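Local structure of L544 (Acanthamoeba polyphaga mimivirus, 4AMQ) at residues 101-112 / 162-172. The protein is a virion protein that probably acts as a metal-dependent nucleotidyl transferase, possibly in transcription-coupled DNA repair. Sequence-based numbering, arbitrary orientation.
Sequences LIYVICGTDDRF and LYKLRWTSSEV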
ATOM      1  N   LEU A 101      -8.604   8.726   8.423  1.00 28.27           N
ATOM      2  CA  LEU A 101      -7.321   8.252   8.909  1.00 31.59           C
ATOM      3  C   LEU A 101      -7.482   6.820   9.406  1.00 31.09           C
ATOM      4  O   LEU A 101      -8.014   6.593  10.488  1.00 36.77           O
ATOM      5  CB  LEU A 101      -6.800   9.153  10.029  1.00 32.85           C
ATOM      6  CG  LEU A 101      -5.497   8.700  10.691  1.00 31.09           C
ATOM      7  CD1 LEU A 101      -4.411   8.472   9.653  1.00 29.54           C
ATOM      8  CD2 LEU A 101      -5.044   9.720  11.728  1.00 37.79           C
ATOM      9  N   ILE A 102      -7.034   5.859   8.603  1.00 30.94           N
ATOM     10  CA  ILE A 102      -7.212   4.441   8.916  1.00 29.30           C
ATOM     11  C   ILE A 102      -6.256   3.949   9.999  1.00 27.26           C
ATOM     12  O   ILE A 102      -6.676   3.348  10.984  1.00 26.88           O
ATOM     13  CB  ILE A 102      -7.034   3.555   7.665  1.00 33.66           C
ATOM     14  CG1 ILE A 102      -8.082   3.901   6.604  1.00 31.93           C
ATOM     15  CG2 ILE A 102      -7.126   2.082   8.041  1.00 31.50           C
ATOM     16  CD1 ILE A 102      -9.503   3.630   7.035  1.00 30.59           C
ATOM     17  N   TYR A 103      -4.966   4.195   9.811  1.00 26.56           N
ATOM     18  CA  TYR A 103      -3.976   3.740  10.779  1.00 28.62           C
ATOM     19  C   TYR A 103      -2.962   4.818  11.105  1.00 27.93           C
ATOM     20  O   TYR A 103      -2.548   5.583  10.235  1.00 29.86           O
ATOM     21  CB  TYR A 103      -3.207   2.523  10.259  1.00 30.38           C
ATOM     22  CG  TYR A 103      -4.022   1.271  10.033  1.00 30.92           C
ATOM     23  CD1 TYR A 103      -4.727   0.673  11.070  1.00 29.14           C
ATOM     24  CD2 TYR A 103      -4.051   0.666   8.783  1.00 30.00           C
ATOM     25  CE1 TYR A 103      -5.461  -0.481  10.859  1.00 32.42           C
ATOM     26  CE2 TYR A 103      -4.776  -0.486   8.565  1.00 33.69           C
ATOM     27  CZ  TYR A 103      -5.478  -1.055   9.604  1.00 28.81           C
ATOM     28  OH  TYR A 103      -6.195  -2.202   9.376  1.00 33.47           O
ATOM     29  N   VAL A 104      -2.564   4.860  12.369  1.00 27.06           N
ATOM     30  CA  VAL A 104      -1.363   5.572  12.770  1.00 31.34           C
ATOM     31  C   VAL A 104      -0.342   4.515  13.161  1.00 34.48           C
ATOM     32  O   VAL A 104      -0.536   3.783  14.135  1.00 32.79           O
ATOM     33  CB  VAL A 104      -1.619   6.514  13.956  1.00 29.66           C
ATOM     34  CG1 VAL A 104      -0.307   7.094  14.460  1.00 33.64           C
ATOM     35  CG2 VAL A 104      -2.575   7.625  13.551  1.00 31.74           C
ATOM     36  N   ILE A 105       0.732   4.417  12.385  1.00 31.32           N
ATOM     37  CA  ILE A 105       1.732   3.384  12.612  1.00 33.42           C
ATOM     38  C   ILE A 105       2.918   3.937  13.382  1.00 35.97           C
ATOM     39  O   ILE A 105       3.667   4.770  12.875  1.00 37.59           O
ATOM     40  CB  ILE A 105       2.234   2.783  11.291  1.00 32.56           C
ATOM     41  CG1 ILE A 105       1.058   2.290  10.447  1.00 33.86           C
ATOM     42  CG2 ILE A 105       3.213   1.653  11.562  1.00 31.36           C
ATOM     43  CD1 ILE A 105       1.475   1.648   9.145  1.00 38.20           C
ATOM     44  N   CYS A 106       3.082   3.464  14.610  1.00 37.00           N
ATOM     45  CA  CYS A 106       4.167   3.907  15.468  1.00 38.85           C
ATOM     46  C   CYS A 106       4.418   2.856  16.540  1.00 40.79           C
ATOM     47  O   CYS A 106       3.517   2.510  17.303  1.00 40.13           O
ATOM     48  CB  CYS A 106       3.813   5.248  16.117  1.00 39.14           C
ATOM     49  SG  CYS A 106       5.186   6.074  16.967  1.00 44.78           S
ATOM     50  N   GLY A 107       5.641   2.341  16.589  1.00 37.29           N
ATOM     51  CA  GLY A 107       6.011   1.364  17.598  1.00 40.67           C
ATOM     52  C   GLY A 107       6.179  -0.036  17.048  1.00 40.52           C
ATOM     53  O   GLY A 107       5.788  -0.322  15.918  1.00 39.86           O
ATOM     54  N   THR A 108       6.774  -0.915  17.849  1.00 45.07           N
ATOM     55  CA  THR A 108       6.949  -2.306  17.454  1.00 46.44           C
ATOM     56  C   THR A 108       6.670  -3.253  18.613  1.00 51.00           C
ATOM     57  O   THR A 108       6.805  -2.882  19.779  1.00 52.37           O
ATOM     58  CB  THR A 108       8.368  -2.581  16.914  1.00 51.61           C
ATOM     59  OG1 THR A 108       9.342  -2.185  17.888  1.00 52.57           O
ATOM     60  CG2 THR A 108       8.607  -1.820  15.615  1.00 49.23           C
ATOM     61  N   ASP A 109       6.268  -4.474  18.279  1.00 50.34           N
ATOM     62  CA  ASP A 109       6.053  -5.522  19.267  1.00 54.57           C
ATOM     63  C   ASP A 109       7.176  -6.541  19.127  1.00 51.97           C
ATOM     64  O   ASP A 109       7.079  -7.481  18.338  1.00 53.62           O
ATOM     65  CB  ASP A 109       4.694  -6.190  19.047  1.00 49.47           C
ATOM     66  CG  ASP A 109       4.358  -7.200  20.127  1.00 55.86           C
ATOM     67  OD1 ASP A 109       5.261  -7.565  20.909  1.00 57.66           O
ATOM     68  OD2 ASP A 109       3.190  -7.637  20.189  1.00 55.13           O
ATOM     69  N   ASP A 110       8.243  -6.347  19.895  1.00 53.68           N
ATOM     70  CA  ASP A 110       9.482  -7.102  19.711  1.00 59.94           C
ATOM     71  C   ASP A 110       9.357  -8.615  19.922  1.00 60.10           C
ATOM     72  O   ASP A 110      10.285  -9.365  19.612  1.00 59.17           O
ATOM     73  CB  ASP A 110      10.599  -6.520  20.583  1.00 64.06           C
ATOM     74  CG  ASP A 110      11.068  -5.160  20.096  1.00 67.81           C
ATOM     75  OD1 ASP A 110      11.010  -4.914  18.872  1.00 68.31           O
ATOM     76  OD2 ASP A 110      11.488  -4.335  20.934  1.00 72.70           O
ATOM     77  N   ARG A 111       8.216  -9.061  20.443  1.00 53.25           N
ATOM     78  CA  ARG A 111       7.959 -10.490  20.601  1.00 53.17           C
ATOM     79  C   ARG A 111       7.847 -11.149  19.231  1.00 54.08           C
ATOM     80  O   ARG A 111       7.990 -12.365  19.098  1.00 57.04           O
ATOM     81  CB  ARG A 111       6.675 -10.730  21.399  1.00 47.90           C
ATOM     82  CG  ARG A 111       6.674 -10.127  22.796  1.00 45.02           C
ATOM     83  CD  ARG A 111       5.309 -10.283  23.473  1.00 56.79           C
ATOM     84  NE  ARG A 111       4.242  -9.640  22.710  1.00 50.56           N
ATOM     85  CZ  ARG A 111       2.942  -9.842  22.910  1.00 56.62           C
ATOM     86  NH1 ARG A 111       2.531 -10.677  23.855  1.00 53.06           N
ATOM     87  NH2 ARG A 111       2.048  -9.212  22.159  1.00 53.94           N
ATOM     88  N   PHE A 112       7.588 -10.332  18.213  1.00 51.33           N
ATOM     89  CA  PHE A 112       7.525 -10.807  16.842  1.00 57.37           C
ATOM     90  C   PHE A 112       8.808 -10.448  16.105  1.00 57.99           C
ATOM     91  O   PHE A 112       8.894 -10.602  14.889  1.00 59.79           O
ATOM     92  CB  PHE A 112       6.297 -10.231  16.131  1.00 54.34           C
ATOM     93  CG  PHE A 112       4.994 -10.685  16.725  1.00 55.18           C
ATOM     94  CD1 PHE A 112       4.424 -11.885  16.337  1.00 55.48           C
ATOM     95  CD2 PHE A 112       4.341  -9.916  17.677  1.00 53.77           C
ATOM     96  CE1 PHE A 112       3.232 -12.309  16.882  1.00 55.95           C
ATOM     97  CE2 PHE A 112       3.149 -10.337  18.226  1.00 53.22           C
ATOM     98  CZ  PHE A 112       2.595 -11.535  17.829  1.00 54.61           C
ATOM     99  N   LEU A 162       1.896  -7.452  12.950  1.00 48.12           N
ATOM    100  CA  LEU A 162       2.002  -7.743  14.374  1.00 48.90           C
ATOM    101  C   LEU A 162       3.270  -7.146  14.981  1.00 47.88           C
ATOM    102  O   LEU A 162       3.277  -6.735  16.139  1.00 45.40           O
ATOM    103  CB  LEU A 162       1.945  -9.253  14.613  1.00 52.47           C
ATOM    104  CG  LEU A 162       0.601  -9.899  14.268  1.00 52.76           C
ATOM    105  CD1 LEU A 162       0.734 -11.405  14.095  1.00 53.04           C
ATOM    106  CD2 LEU A 162      -0.435  -9.560  15.328  1.00 55.51           C
ATOM    107  N   TYR A 163       4.340  -7.098  14.193  1.00 50.71           N
ATOM    108  CA  TYR A 163       5.578  -6.466  14.636  1.00 48.07           C
ATOM    109  C   TYR A 163       5.428  -4.949  14.682  1.00 47.37           C
ATOM    110  O   TYR A 163       5.761  -4.319  15.682  1.00 47.47           O
ATOM    111  CB  TYR A 163       6.753  -6.863  13.737  1.00 49.66           C
ATOM    112  CG  TYR A 163       8.045  -6.155  14.079  1.00 50.75           C
ATOM    113  CD1 TYR A 163       8.469  -6.044  15.395  1.00 50.81           C
ATOM    114  CD2 TYR A 163       8.843  -5.605  13.085  1.00 54.50           C
ATOM    115  CE1 TYR A 163       9.645  -5.400  15.714  1.00 55.68           C
ATOM    116  CE2 TYR A 163      10.027  -4.961  13.394  1.00 50.01           C
ATOM    117  CZ  TYR A 163      10.421  -4.861  14.711  1.00 55.54           C
ATOM    118  OH  TYR A 163      11.597  -4.219  15.029  1.00 62.08           O
ATOM    119  N   LYS A 164       4.921  -4.368  13.598  1.00 48.34           N
ATOM    120  CA  LYS A 164       4.674  -2.929  13.546  1.00 52.25           C
ATOM    121  C   LYS A 164       3.302  -2.595  14.122  1.00 45.05           C
ATOM    122  O   LYS A 164       2.288  -3.126  13.671  1.00 45.85           O
ATOM    123  CB  LYS A 164       4.769  -2.416  12.109  1.00 54.10           C
ATOM    124  CG  LYS A 164       6.071  -2.757  11.418  1.00 60.03           C
ATOM    125  CD  LYS A 164       7.265  -2.133  12.124  1.00 66.45           C
ATOM    126  CE  LYS A 164       7.303  -0.625  11.935  1.00 67.06           C
ATOM    127  NZ  LYS A 164       8.515  -0.026  12.563  1.00 76.65           N
ATOM    128  N   LEU A 165       3.274  -1.713  15.117  1.00 35.04           N
ATOM    129  CA  LEU A 165       2.025  -1.343  15.766  1.00 38.61           C
ATOM    130  C   LEU A 165       1.182  -0.403  14.906  1.00 42.57           C
ATOM    131  O   LEU A 165       1.545   0.754  14.686  1.00 37.91           O
ATOM    132  CB  LEU A 165       2.293  -0.712  17.132  1.00 38.72           C
ATOM    133  CG  LEU A 165       2.917  -1.623  18.192  1.00 46.28           C
ATOM    134  CD1 LEU A 165       3.141  -0.862  19.487  1.00 44.19           C
ATOM    135  CD2 LEU A 165       2.039  -2.842  18.433  1.00 45.12           C
ATOM    136  N   ARG A 166       0.054  -0.912  14.420  1.00 35.54           N
ATOM    137  CA  ARG A 166      -0.890  -0.089  13.678  1.00 33.29           C
ATOM    138  C   ARG A 166      -2.010   0.352  14.612  1.00 36.15           C
ATOM    139  O   ARG A 166      -2.836  -0.458  15.029  1.00 38.37           O
ATOM    140  CB  ARG A 166      -1.461  -0.858  12.481  1.00 34.06           C
ATOM    141  CG  ARG A 166      -0.402  -1.495  11.588  1.00 40.31           C
ATOM    142  CD  ARG A 166      -0.975  -1.947  10.244  1.00 39.40           C
ATOM    143  NE  ARG A 166      -1.989  -2.990  10.382  1.00 39.85           N
ATOM    144  CZ  ARG A 166      -2.535  -3.641   9.358  1.00 41.78           C
ATOM    145  NH1 ARG A 166      -2.163  -3.360   8.118  1.00 37.19           N
ATOM    146  NH2 ARG A 166      -3.452  -4.575   9.573  1.00 38.62           N
ATOM    147  N   TRP A 167      -2.026   1.636  14.951  1.00 34.01           N
ATOM    148  CA  TRP A 167      -3.049   2.180  15.837  1.00 32.93           C
ATOM    149  C   TRP A 167      -4.269   2.636  15.038  1.00 32.85           C
ATOM    150  O   TRP A 167      -4.133   3.313  14.018  1.00 28.98           O
ATOM    151  CB  TRP A 167      -2.483   3.357  16.643  1.00 34.89           C
ATOM    152  CG  TRP A 167      -1.335   2.982  17.543  1.00 37.41           C
ATOM    153  CD1 TRP A 167      -0.089   2.577  17.156  1.00 36.88           C
ATOM    154  CD2 TRP A 167      -1.326   2.988  18.976  1.00 36.54           C
ATOM    155  NE1 TRP A 167       0.690   2.323  18.258  1.00 39.79           N
ATOM    156  CE2 TRP A 167      -0.046   2.568  19.388  1.00 40.75           C
ATOM    157  CE3 TRP A 167      -2.280   3.302  19.951  1.00 41.49           C
ATOM    158  CZ2 TRP A 167       0.307   2.454  20.732  1.00 40.83           C
ATOM    159  CZ3 TRP A 167      -1.927   3.189  21.285  1.00 47.35           C
ATOM    160  CH2 TRP A 167      -0.646   2.768  21.663  1.00 44.70           C
ATOM    161  N   THR A 168      -5.461   2.257  15.492  1.00 31.51           N
ATOM    162  CA  THR A 168      -6.688   2.803  14.922  1.00 32.33           C
ATOM    163  C   THR A 168      -6.931   4.177  15.530  1.00 37.32           C
ATOM    164  O   THR A 168      -6.309   4.533  16.534  1.00 34.76           O
ATOM    165  CB  THR A 168      -7.911   1.909  15.208  1.00 32.87           C
ATOM    166  OG1 THR A 168      -8.083   1.773  16.622  1.00 35.75           O
ATOM    167  CG2 THR A 168      -7.733   0.530  14.587  1.00 29.94           C
ATOM    168  N   SER A 169      -7.830   4.946  14.924  1.00 32.55           N
ATOM    169  CA  SER A 169      -8.163   6.275  15.431  1.00 36.38           C
ATOM    170  C   SER A 169      -8.680   6.223  16.862  1.00 33.20           C
ATOM    171  O   SER A 169      -8.338   7.071  17.680  1.00 35.57           O
ATOM    172  CB  SER A 169      -9.197   6.959  14.531  1.00 38.61           C
ATOM    173  OG  SER A 169      -8.609   7.393  13.318  1.00 44.48           O
ATOM    174  N   SER A 170      -9.510   5.229  17.159  1.00 36.54           N
ATOM    175  CA  SER A 170     -10.091   5.103  18.491  1.00 39.68           C
ATOM    176  C   SER A 170      -9.043   4.675  19.513  1.00 39.16           C
ATOM    177  O   SER A 170      -9.103   5.066  20.676  1.00 43.16           O
ATOM    178  CB  SER A 170     -11.257   4.114  18.483  1.00 32.02           C
ATOM    179  OG  SER A 170     -10.809   2.808  18.174  1.00 48.87           O
ATOM    180  N   GLU A 171      -8.086   3.865  19.073  1.00 40.43           N
ATOM    181  CA  GLU A 171      -6.985   3.454  19.940  1.00 38.87           C
ATOM    182  C   GLU A 171      -6.090   4.648  20.251  1.00 41.32           C
ATOM    183  O   GLU A 171      -5.570   4.770  21.358  1.00 45.56           O
ATOM    184  CB  GLU A 171      -6.180   2.314  19.303  1.00 39.40           C
ATOM    185  CG  GLU A 171      -6.918   0.976  19.274  1.00 39.58           C
ATOM    186  CD  GLU A 171      -6.150  -0.121  18.552  1.00 42.91           C
ATOM    187  OE1 GLU A 171      -5.093   0.175  17.955  1.00 44.11           O
ATOM    188  OE2 GLU A 171      -6.606  -1.284  18.579  1.00 46.33           O
ATOM    189  N   VAL A 172      -5.921   5.533  19.272  1.00 40.98           N
ATOM    190  CA  VAL A 172      -5.127   6.742  19.467  1.00 40.15           C
ATOM    191  C   VAL A 172      -5.830   7.703  20.420  1.00 41.62           C
ATOM    192  O   VAL A 172      -5.226   8.190  21.375  1.00 41.49           O
ATOM    193  CB  VAL A 172      -4.833   7.460  18.135  1.00 37.49           C
ATOM    194  CG1 VAL A 172      -4.215   8.827  18.393  1.00 39.03           C
ATOM    195  CG2 VAL A 172      -3.912   6.613  17.273  1.00 34.74           C
TER
HETATM  196  O   HOH W   1      -9.016   4.249  12.306  1.00 31.68           O
HETATM  197  O   HOH W   2       1.255  -7.031  18.470  1.00 47.17           O
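Arg166 lays its guanidinium flat over one face of the Tyr103 ring, planes 14° apart, an off-centre cation-pi stack with CZ 4.4 Å from the ring centroid. The bend at chi3 (-63°) turns the guanidinium back over the ring, placing NH2 beside the phenol OH, while Ile102 CG2 lies against the opposite face. Beneath this pair the strands run antiparallel: Val104 and Trp167 form a hydrogen-bonded pair, with Val104 N 2.8 Å from Trp167 O, and Ile105 faces Arg166 in a non-hydrogen-bonded one. A beta bulge then shifts the register by one residue before Thr108 meets Lys164. At the bulge the Trp167 indole reaches along the neighbouring strand, and its NE1 donates to Cys106 O (3.0 Å) in the carbonyl plane, although the oxygen is tilted from the ring plane. Gly107 follows with a positive phi, a conformation natural to glycine, and Leu165 CG packs on its carbonyl group.

Beyond the bulge, Thr108 CG2 sits over the Tyr163 ring, 3.9 Å from its centroid, a CH-pi contact. Leu162 CB stands almost exactly above the centre of the Phe112 ring at 3.7 Å. Arg111 forms a two-pronged salt bridge with Asp109, NE donating to OD1 and NH2 to OD2 within the guanidinium plane, while a water joins Asp109 OD2 to Leu162 O. At the other end Ser169 OG donates to Leu101 O (3.0 Å), and Thr168 and Glu171 form a capping box that starts helix 169-174.

Strand 164-167, joining helices 152-163 and 169-174, forms an outermost strand of the nucleotidyltransferase sheet; strand 99-108 separates it from strand 196-204, and Val104 and Trp167 pack against helix 187-192.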